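Local coordinates for protein D-alanyl-D-alanine carboxypeptidase (Streptococcus pneumoniae R6, PDB 1XP4) that probably trims the terminal D-alanine from peptidoglycan precursor peptides, as a serine D-alanyl-D-alanine carboxypeptidase of the penicillin-binding protein family, at residues A[43-48]-A[99-104]; A[104-109]-A[143-148]; A[50-55]-A[184-189]. All blocks are in the same frame, centred on the assembly; numbering follows the deposited sequence.

Interaction 1 (A[43-48]-A[99-104]); sequences TKLITV and ATLVSS
No ring, amide or carboxylate side chain takes part where 43-48 meets 99-104, so there are no side-chain faces or edges to fill; aliphatic branches and two polar tips make the contact. The two helical segments run roughly antiparallel (152°), their axes 10.6 Å apart, and Lys44 bridges the gap. Its chain stays extended through CE, crossing obliquely over the methyl of Thr100, with Lys44 CD 3.6 Å from Thr100 CG2. That methyl stands anti to the backbone N, because OG1 takes the position beside it (chi1 -68°) and turns back to Leu96 O of its own helix. The extended chain lays Lys44 CE 3.4 Å from Ser104 O; the bend at chi4 (70°) then swings Lys44 NZ to Ser104 OG at 3.3 Å, a weak hydrogen bond. The firmer partners of NZ are Asn106, Ser41 and Thr145, and Ser104 OG also bonds Ser41 OG. One turn on, Val48 and Leu101 meet tip to tip, Val48 CG2 lying 3.7 Å from Leu101 CD2. Beside this apolar packing lies a buried lysine amine surrounded by oxygens, consistent with the SxxK active site of penicillin-binding proteins, with Ser41 the predicted acyl-ester serine and Lys44 the predicted proton acceptor.

Interaction 2 (A[104-109]-A[143-148]); sequences SANSAA and NTTGLN
One hydrogen bond grips Asn106 OD1, the polar atom at the centre of this contact, and it comes from Lys44 NZ outside both segments. The same NZ is hydrogen-bonded to Thr145 O, so a single lysine ties the start of helix 106-117 to the loop 143-148, which exchange no direct hydrogen bond. Asn106 keeps CG anti to its carbonyl carbon (chi1 -63°), and its amide lies between two loop side chains. Thr145 crosses it at about a right angle, bringing CB within 3.2 Å of Asn106 OD1. Leu147, two residues on from Thr145, meets the amide tip to tip, its CD2 3.2 Å from Asn106 ND2 and its CG 3.8 Å from Asn106 CG. A turn further along the helix, Ala109 CB rests 4.0 Å from Thr145 CG2. The loop holds its own shape. Asn143 OD1 accepts from Gly146 N at 3.0 Å in an Asx motif, the donor sitting above the carbonyl plane. In an ST turn, Thr145 OG1 takes the N-H of Leu147 at 3.2 Å, nearly straight at 168°; OG1 is placed for this between backbone N and carbonyl carbon. Gly146 has phi 115°, where a side chain would be jammed against the carbonyl O of Thr145. Thr144 OG1 bonds Glu120, and Thr144 O receives Thr47 OG1. Asn106 closes the sequence Ser104-Ala105-Asn106, consistent with the SxN motif that stands beside the nucleophile in penicillin-binding proteins and beta-lactamases.

Interaction 3 (A[50-55]-A[184-189]); sequences LVYEAL and YPQVLE
Within the D-alanyl-D-alanine carboxypeptidase domain, of the beta-lactamase clan, two tyrosines joined by a CH-pi contact pack helix 44-57 against the turn that follows helix 170-183. Tyr52 carries most of it. Its CB stands almost exactly over the Tyr184 ring, 3.4 Å from that ring's centroid and only 7° off the normal. Beyond CB the Tyr52 ring is near parallel to its partner (20° between planes) but slid along it, so the two rings barely overlap and their centroids are 5.3 Å apart. In return, Tyr184 CB covers one face of the Tyr52 ring toward its rim. Further out, Tyr52 CD1 meets Gln186 NE2 at 3.4 Å, the amide plane turned 85° to the ring. On the other branch, Tyr52 CE2 lies 3.7 Å from Val187 CG2, the valine crossing the tyrosine at about a right angle. At the tip, Tyr52 OH reaches Val187 CA at 3.3 Å. The Tyr184 side chain slides past Tyr52 in the opposite direction, its ring also meeting Tyr49 edge-to-face. Glu53, extended beyond CG, turns its carboxylate to a salt bridge with Lys130 of helix 120-133. The hydroxyl of Tyr184 is hydrogen-bonded to Glu56 OE1, and Tyr184 OH lies 3.3 Å from Glu53 CA, against the helix backbone.

Overall arrangement
Interactions 1 and 2 share Ser104 and meet directly through polar contacts of helix 44-57. Both are buried and polar at their centre, bringing together the predicted catalytic Lys44 and Ser104, with Asn106 of helix 106-117 as a polar neighbour. Interaction 3 uses the same helix 44-57 further along, but its chemistry is aromatic and apolar, and with Gln186 it opens toward the surface. Val187 packs on Leu101 and Val48, linking interaction 3 to the apolar part of interaction 1. Interactions 2 and 3 do not touch, their centres being about 17 Å apart.

Interaction 1 (A[43-48]-A[99-104])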
loop_
_atom_site.group_PDB
_atom_site.type_symbol
_atom_site.label_atom_id
_atom_site.label_comp_id
_atom_site.label_asym_id
_atom_site.label_seq_id
_atom_site.Cartn_x
_atom_site.Cartn_y
_atom_site.Cartn_z
ATOM N N THR A 43 5.084 9.721 3.596
ATOM C CA THR A 43 4.656 10.542 2.473
ATOM C C THR A 43 5.212 10.049 1.136
ATOM O O THR A 43 4.531 10.085 0.106
ATOM C CB THR A 43 5.106 12.015 2.683
ATOM O OG1 THR A 43 4.440 12.563 3.831
ATOM C CG2 THR A 43 4.785 12.859 1.457
ATOM N N LYS A 44 6.455 9.589 1.160
ATOM C CA LYS A 44 7.119 9.112 -0.042
ATOM C C LYS A 44 6.391 7.994 -0.798
ATOM O O LYS A 44 6.779 7.643 -1.911
ATOM C CB LYS A 44 8.541 8.681 0.310
ATOM C CG LYS A 44 9.392 9.814 0.873
ATOM C CD LYS A 44 10.815 9.360 1.160
ATOM C CE LYS A 44 11.725 10.524 1.551
ATOM N NZ LYS A 44 11.402 11.091 2.890
ATOM N N LEU A 45 5.339 7.433 -0.213
ATOM C CA LEU A 45 4.603 6.383 -0.894
ATOM C C LEU A 45 3.750 7.023 -1.973
ATOM O O LEU A 45 3.669 6.533 -3.109
ATOM C CB LEU A 45 3.711 5.621 0.080
ATOM C CG LEU A 45 4.421 4.801 1.159
ATOM C CD1 LEU A 45 3.379 4.064 1.988
ATOM C CD2 LEU A 45 5.398 3.816 0.514
ATOM N N ILE A 46 3.101 8.125 -1.621
ATOM C CA ILE A 46 2.275 8.807 -2.596
ATOM C C ILE A 46 3.221 9.243 -3.710
ATOM O O ILE A 46 2.922 9.086 -4.891
ATOM C CB ILE A 46 1.585 10.034 -1.983
ATOM C CG1 ILE A 46 0.946 9.661 -0.640
ATOM C CG2 ILE A 46 0.508 10.537 -2.935
ATOM C CD1 ILE A 46 0.468 10.852 0.167
ATOM N N THR A 47 4.382 9.764 -3.319
ATOM C CA THR A 47 5.399 10.222 -4.268
ATOM C C THR A 47 5.788 9.128 -5.248
ATOM O O THR A 47 5.742 9.308 -6.468
ATOM C CB THR A 47 6.680 10.675 -3.536
ATOM O OG1 THR A 47 6.392 11.825 -2.726
ATOM C CG2 THR A 47 7.771 11.017 -4.538
ATOM N N VAL A 48 6.172 7.990 -4.691
ATOM C CA VAL A 48 6.593 6.836 -5.465
ATOM C C VAL A 48 5.508 6.305 -6.409
ATOM O O VAL A 48 5.822 5.692 -7.438
ATOM C CB VAL A 48 7.085 5.728 -4.494
ATOM C CG1 VAL A 48 6.962 4.362 -5.125
ATOM C CG2 VAL A 48 8.538 5.998 -4.109
ATOM N N ALA A 99 17.037 4.733 -3.419
ATOM C CA ALA A 99 17.468 5.614 -2.335
ATOM C C ALA A 99 16.269 6.149 -1.539
ATOM O O ALA A 99 16.330 6.272 -0.312
ATOM C CB ALA A 99 18.283 6.765 -2.893
ATOM N N THR A 100 15.179 6.456 -2.239
ATOM C CA THR A 100 13.974 6.971 -1.600
ATOM C C THR A 100 13.292 5.953 -0.686
ATOM O O THR A 100 13.067 6.216 0.496
ATOM C CB THR A 100 12.932 7.445 -2.655
ATOM O OG1 THR A 100 13.423 8.607 -3.329
ATOM C CG2 THR A 100 11.616 7.796 -1.997
ATOM N N LEU A 101 12.964 4.789 -1.231
ATOM C CA LEU A 101 12.268 3.769 -0.463
ATOM C C LEU A 101 13.093 3.035 0.584
ATOM O O LEU A 101 12.579 2.680 1.641
ATOM C CB LEU A 101 11.641 2.757 -1.419
ATOM C CG LEU A 101 10.518 3.310 -2.298
ATOM C CD1 LEU A 101 10.144 2.304 -3.368
ATOM C CD2 LEU A 101 9.322 3.637 -1.428
ATOM N N VAL A 102 14.368 2.813 0.300
ATOM C CA VAL A 102 15.227 2.094 1.230
ATOM C C VAL A 102 15.865 2.950 2.324
ATOM O O VAL A 102 15.920 2.540 3.486
ATOM C CB VAL A 102 16.348 1.364 0.469
ATOM C CG1 VAL A 102 17.250 0.633 1.450
ATOM C CG2 VAL A 102 15.741 0.395 -0.538
ATOM N N SER A 103 16.338 4.136 1.957
ATOM C CA SER A 103 16.993 5.015 2.916
ATOM C C SER A 103 16.210 6.286 3.253
ATOM O O SER A 103 16.647 7.100 4.070
ATOM C CB SER A 103 18.367 5.391 2.381
ATOM O OG SER A 103 19.050 4.227 1.964
ATOM N N SER A 104 15.060 6.458 2.617
ATOM C CA SER A 104 14.234 7.627 2.860
ATOM C C SER A 104 14.978 8.922 2.516
ATOM O O SER A 104 14.721 9.977 3.105
ATOM C CB SER A 104 13.783 7.651 4.327
ATOM O OG SER A 104 12.742 8.600 4.533
#

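Interaction 2 (A[104-109]-A[143-148])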
loop_
_atom_site.group_PDB
_atom_site.type_symbol
_atom_site.label_atom_id
_atom_site.label_comp_id
_atom_site.label_asym_id
_atom_site.label_seq_id
_atom_site.Cartn_x
_atom_site.Cartn_y
_atom_site.Cartn_z
ATOM N N SER A 104 15.060 6.458 2.617
ATOM C CA SER A 104 14.234 7.627 2.860
ATOM C C SER A 104 14.978 8.922 2.516
ATOM O O SER A 104 14.721 9.977 3.105
ATOM C CB SER A 104 13.783 7.651 4.327
ATOM O OG SER A 104 12.742 8.600 4.533
ATOM N N ALA A 105 15.899 8.842 1.561
ATOM C CA ALA A 105 16.654 10.020 1.126
ATOM C C ALA A 105 15.695 11.067 0.554
ATOM O O ALA A 105 15.018 10.817 -0.450
ATOM C CB ALA A 105 17.670 9.620 0.069
ATOM N N ASN A 106 15.644 12.240 1.179
ATOM C CA ASN A 106 14.742 13.299 0.720
ATOM C C ASN A 106 15.146 13.919 -0.619
ATOM O O ASN A 106 14.284 14.270 -1.429
ATOM C CB ASN A 106 14.614 14.390 1.788
ATOM C CG ASN A 106 13.987 13.875 3.074
ATOM O OD1 ASN A 106 12.865 13.364 3.065
ATOM N ND2 ASN A 106 14.707 14.006 4.186
ATOM N N SER A 107 16.445 14.060 -0.858
ATOM C CA SER A 107 16.891 14.622 -2.123
ATOM C C SER A 107 16.573 13.666 -3.257
ATOM O O SER A 107 16.447 14.079 -4.407
ATOM C CB SER A 107 18.377 14.928 -2.079
ATOM O OG SER A 107 18.588 16.086 -1.289
ATOM N N ALA A 108 16.436 12.387 -2.934
ATOM C CA ALA A 108 16.065 11.401 -3.940
ATOM C C ALA A 108 14.608 11.698 -4.333
ATOM O O ALA A 108 14.269 11.773 -5.515
ATOM C CB ALA A 108 16.174 9.995 -3.364
ATOM N N ALA A 109 13.755 11.880 -3.327
ATOM C CA ALA A 109 12.346 12.173 -3.559
ATOM C C ALA A 109 12.170 13.457 -4.359
ATOM O O ALA A 109 11.527 13.460 -5.413
ATOM C CB ALA A 109 11.600 12.291 -2.228
ATOM N N ASN A 143 4.498 19.024 0.666
ATOM C CA ASN A 143 5.761 18.604 0.071
ATOM C C ASN A 143 5.778 17.129 -0.275
ATOM O O ASN A 143 4.891 16.375 0.120
ATOM C CB ASN A 143 6.968 18.959 0.958
ATOM C CG ASN A 143 6.795 18.545 2.405
ATOM O OD1 ASN A 143 6.652 17.366 2.721
ATOM N ND2 ASN A 143 6.823 19.524 3.298
ATOM N N THR A 144 6.798 16.728 -1.020
ATOM C CA THR A 144 6.930 15.354 -1.470
ATOM C C THR A 144 7.757 14.469 -0.571
ATOM O O THR A 144 7.856 13.275 -0.817
ATOM C CB THR A 144 7.594 15.301 -2.839
ATOM O OG1 THR A 144 8.955 15.734 -2.715
ATOM C CG2 THR A 144 6.879 16.212 -3.802
ATOM N N THR A 145 8.353 15.037 0.466
ATOM C CA THR A 145 9.216 14.257 1.345
ATOM C C THR A 145 8.616 13.810 2.664
ATOM O O THR A 145 8.761 12.657 3.055
ATOM C CB THR A 145 10.512 15.024 1.642
ATOM O OG1 THR A 145 10.191 16.255 2.298
ATOM C CG2 THR A 145 11.247 15.345 0.353
ATOM N N GLY A 146 7.944 14.719 3.356
ATOM C CA GLY A 146 7.367 14.363 4.636
ATOM C C GLY A 146 8.057 15.165 5.718
ATOM O O GLY A 146 7.667 15.122 6.884
ATOM N N LEU A 147 9.099 15.893 5.333
ATOM C CA LEU A 147 9.824 16.738 6.274
ATOM C C LEU A 147 8.898 17.882 6.700
ATOM O O LEU A 147 7.817 18.080 6.133
ATOM C CB LEU A 147 11.051 17.367 5.610
ATOM C CG LEU A 147 12.163 16.546 4.978
ATOM C CD1 LEU A 147 12.797 17.369 3.859
ATOM C CD2 LEU A 147 13.184 16.173 6.020
ATOM N N ASN A 148 9.338 18.638 7.697
ATOM C CA ASN A 148 8.584 19.785 8.151
ATOM C C ASN A 148 9.118 20.935 7.299
ATOM O O ASN A 148 10.285 20.921 6.904
ATOM C CB ASN A 148 8.855 20.020 9.631
ATOM C CG ASN A 148 8.058 21.170 10.191
ATOM O OD1 ASN A 148 8.461 22.326 10.077
ATOM N ND2 ASN A 148 6.911 20.864 10.791
#

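Interaction 3 (A[50-55]-A[184-189])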
loop_
_atom_site.group_PDB
_atom_site.type_symbol
_atom_site.label_atom_id
_atom_site.label_comp_id
_atom_site.label_asym_id
_atom_site.label_seq_id
_atom_site.Cartn_x
_atom_site.Cartn_y
_atom_site.Cartn_z
ATOM N N LEU A 50 3.400 8.172 -8.134
ATOM C CA LEU A 50 3.396 8.980 -9.340
ATOM C C LEU A 50 4.594 8.627 -10.223
ATOM O O LEU A 50 4.540 8.754 -11.450
ATOM C CB LEU A 50 3.392 10.467 -8.971
ATOM C CG LEU A 50 2.159 10.925 -8.172
ATOM C CD1 LEU A 50 2.275 12.401 -7.839
ATOM C CD2 LEU A 50 0.890 10.667 -8.979
ATOM N N VAL A 51 5.665 8.157 -9.589
ATOM C CA VAL A 51 6.882 7.771 -10.295
ATOM C C VAL A 51 6.665 6.506 -11.117
ATOM O O VAL A 51 7.114 6.416 -12.264
ATOM C CB VAL A 51 8.038 7.515 -9.318
ATOM C CG1 VAL A 51 9.282 7.138 -10.089
ATOM C CG2 VAL A 51 8.294 8.752 -8.472
ATOM N N TYR A 52 5.992 5.521 -10.528
ATOM C CA TYR A 52 5.707 4.283 -11.246
ATOM C C TYR A 52 4.704 4.590 -12.353
ATOM O O TYR A 52 4.744 3.990 -13.429
ATOM C CB TYR A 52 5.140 3.216 -10.300
ATOM C CG TYR A 52 6.200 2.444 -9.542
ATOM C CD1 TYR A 52 7.001 1.506 -10.189
ATOM C CD2 TYR A 52 6.424 2.670 -8.187
ATOM C CE1 TYR A 52 8.004 0.809 -9.500
ATOM C CE2 TYR A 52 7.423 1.984 -7.493
ATOM C CZ TYR A 52 8.206 1.057 -8.157
ATOM O OH TYR A 52 9.193 0.382 -7.482
ATOM N N GLU A 53 3.811 5.537 -12.088
ATOM C CA GLU A 53 2.814 5.924 -13.074
ATOM C C GLU A 53 3.480 6.606 -14.268
ATOM O O GLU A 53 2.957 6.574 -15.378
ATOM C CB GLU A 53 1.785 6.861 -12.453
ATOM C CG GLU A 53 0.600 7.116 -13.354
ATOM C CD GLU A 53 -0.526 7.838 -12.642
ATOM O OE1 GLU A 53 -0.349 9.030 -12.309
ATOM O OE2 GLU A 53 -1.582 7.208 -12.409
ATOM N N ALA A 54 4.631 7.231 -14.035
ATOM C CA ALA A 54 5.363 7.892 -15.109
ATOM C C ALA A 54 6.210 6.844 -15.828
ATOM O O ALA A 54 6.478 6.959 -17.023
ATOM C CB ALA A 54 6.240 8.995 -14.550
ATOM N N LEU A 55 6.645 5.823 -15.095
ATOM C CA LEU A 55 7.413 4.753 -15.715
ATOM C C LEU A 55 6.459 4.005 -16.635
ATOM O O LEU A 55 6.789 3.704 -17.782
ATOM C CB LEU A 55 7.957 3.792 -14.663
ATOM C CG LEU A 55 9.164 4.266 -13.863
ATOM C CD1 LEU A 55 9.420 3.300 -12.729
ATOM C CD2 LEU A 55 10.371 4.377 -14.781
ATOM N N TYR A 184 1.260 -1.605 -8.464
ATOM C CA TYR A 184 2.683 -1.740 -8.761
ATOM C C TYR A 184 3.351 -2.696 -7.774
ATOM O O TYR A 184 4.129 -2.290 -6.910
ATOM C CB TYR A 184 3.364 -0.366 -8.717
ATOM C CG TYR A 184 2.771 0.621 -9.700
ATOM C CD1 TYR A 184 2.988 0.486 -11.074
ATOM C CD2 TYR A 184 1.948 1.663 -9.260
ATOM C CE1 TYR A 184 2.397 1.361 -11.986
ATOM C CE2 TYR A 184 1.354 2.540 -10.160
ATOM C CZ TYR A 184 1.580 2.381 -11.521
ATOM O OH TYR A 184 0.964 3.224 -12.415
ATOM N N PRO A 185 3.050 -3.993 -7.896
ATOM C CA PRO A 185 3.622 -5.013 -7.015
ATOM C C PRO A 185 5.147 -4.969 -7.021
ATOM O O PRO A 185 5.781 -5.444 -6.078
ATOM C CB PRO A 185 3.101 -6.315 -7.613
ATOM C CG PRO A 185 1.824 -5.910 -8.244
ATOM C CD PRO A 185 2.170 -4.608 -8.898
ATOM N N GLN A 186 5.720 -4.408 -8.090
ATOM C CA GLN A 186 7.173 -4.304 -8.247
ATOM C C GLN A 186 7.834 -3.576 -7.084
ATOM O O GLN A 186 8.926 -3.937 -6.657
ATOM C CB GLN A 186 7.536 -3.541 -9.526
ATOM C CG GLN A 186 6.673 -3.850 -10.722
ATOM C CD GLN A 186 5.593 -2.814 -10.943
ATOM O OE1 GLN A 186 4.404 -3.122 -10.891
ATOM N NE2 GLN A 186 6.002 -1.579 -11.203
ATOM N N VAL A 187 7.165 -2.536 -6.595
ATOM C CA VAL A 187 7.684 -1.732 -5.502
ATOM C C VAL A 187 8.174 -2.590 -4.348
ATOM O O VAL A 187 9.096 -2.214 -3.632
ATOM C CB VAL A 187 6.616 -0.737 -4.999
ATOM C CG1 VAL A 187 5.514 -1.464 -4.227
ATOM C CG2 VAL A 187 7.278 0.331 -4.162
ATOM N N LEU A 188 7.563 -3.753 -4.175
ATOM C CA LEU A 188 7.975 -4.641 -3.107
ATOM C C LEU A 188 9.383 -5.182 -3.338
ATOM O O LEU A 188 10.093 -5.480 -2.388
ATOM C CB LEU A 188 6.979 -5.794 -2.955
ATOM C CG LEU A 188 5.599 -5.423 -2.386
ATOM C CD1 LEU A 188 4.740 -6.679 -2.290
ATOM C CD2 LEU A 188 5.745 -4.773 -1.006
ATOM N N GLU A 189 9.794 -5.309 -4.595
ATOM C CA GLU A 189 11.141 -5.801 -4.881
ATOM C C GLU A 189 12.188 -4.796 -4.407
ATOM O O GLU A 189 13.374 -5.089 -4.383
ATOM C CB GLU A 189 11.323 -6.072 -6.377
ATOM C CG GLU A 189 10.514 -7.251 -6.889
ATOM C CD GLU A 189 10.720 -8.507 -6.054
ATOM O OE1 GLU A 189 11.847 -9.054 -6.042
ATOM O OE2 GLU A 189 9.748 -8.947 -5.401
#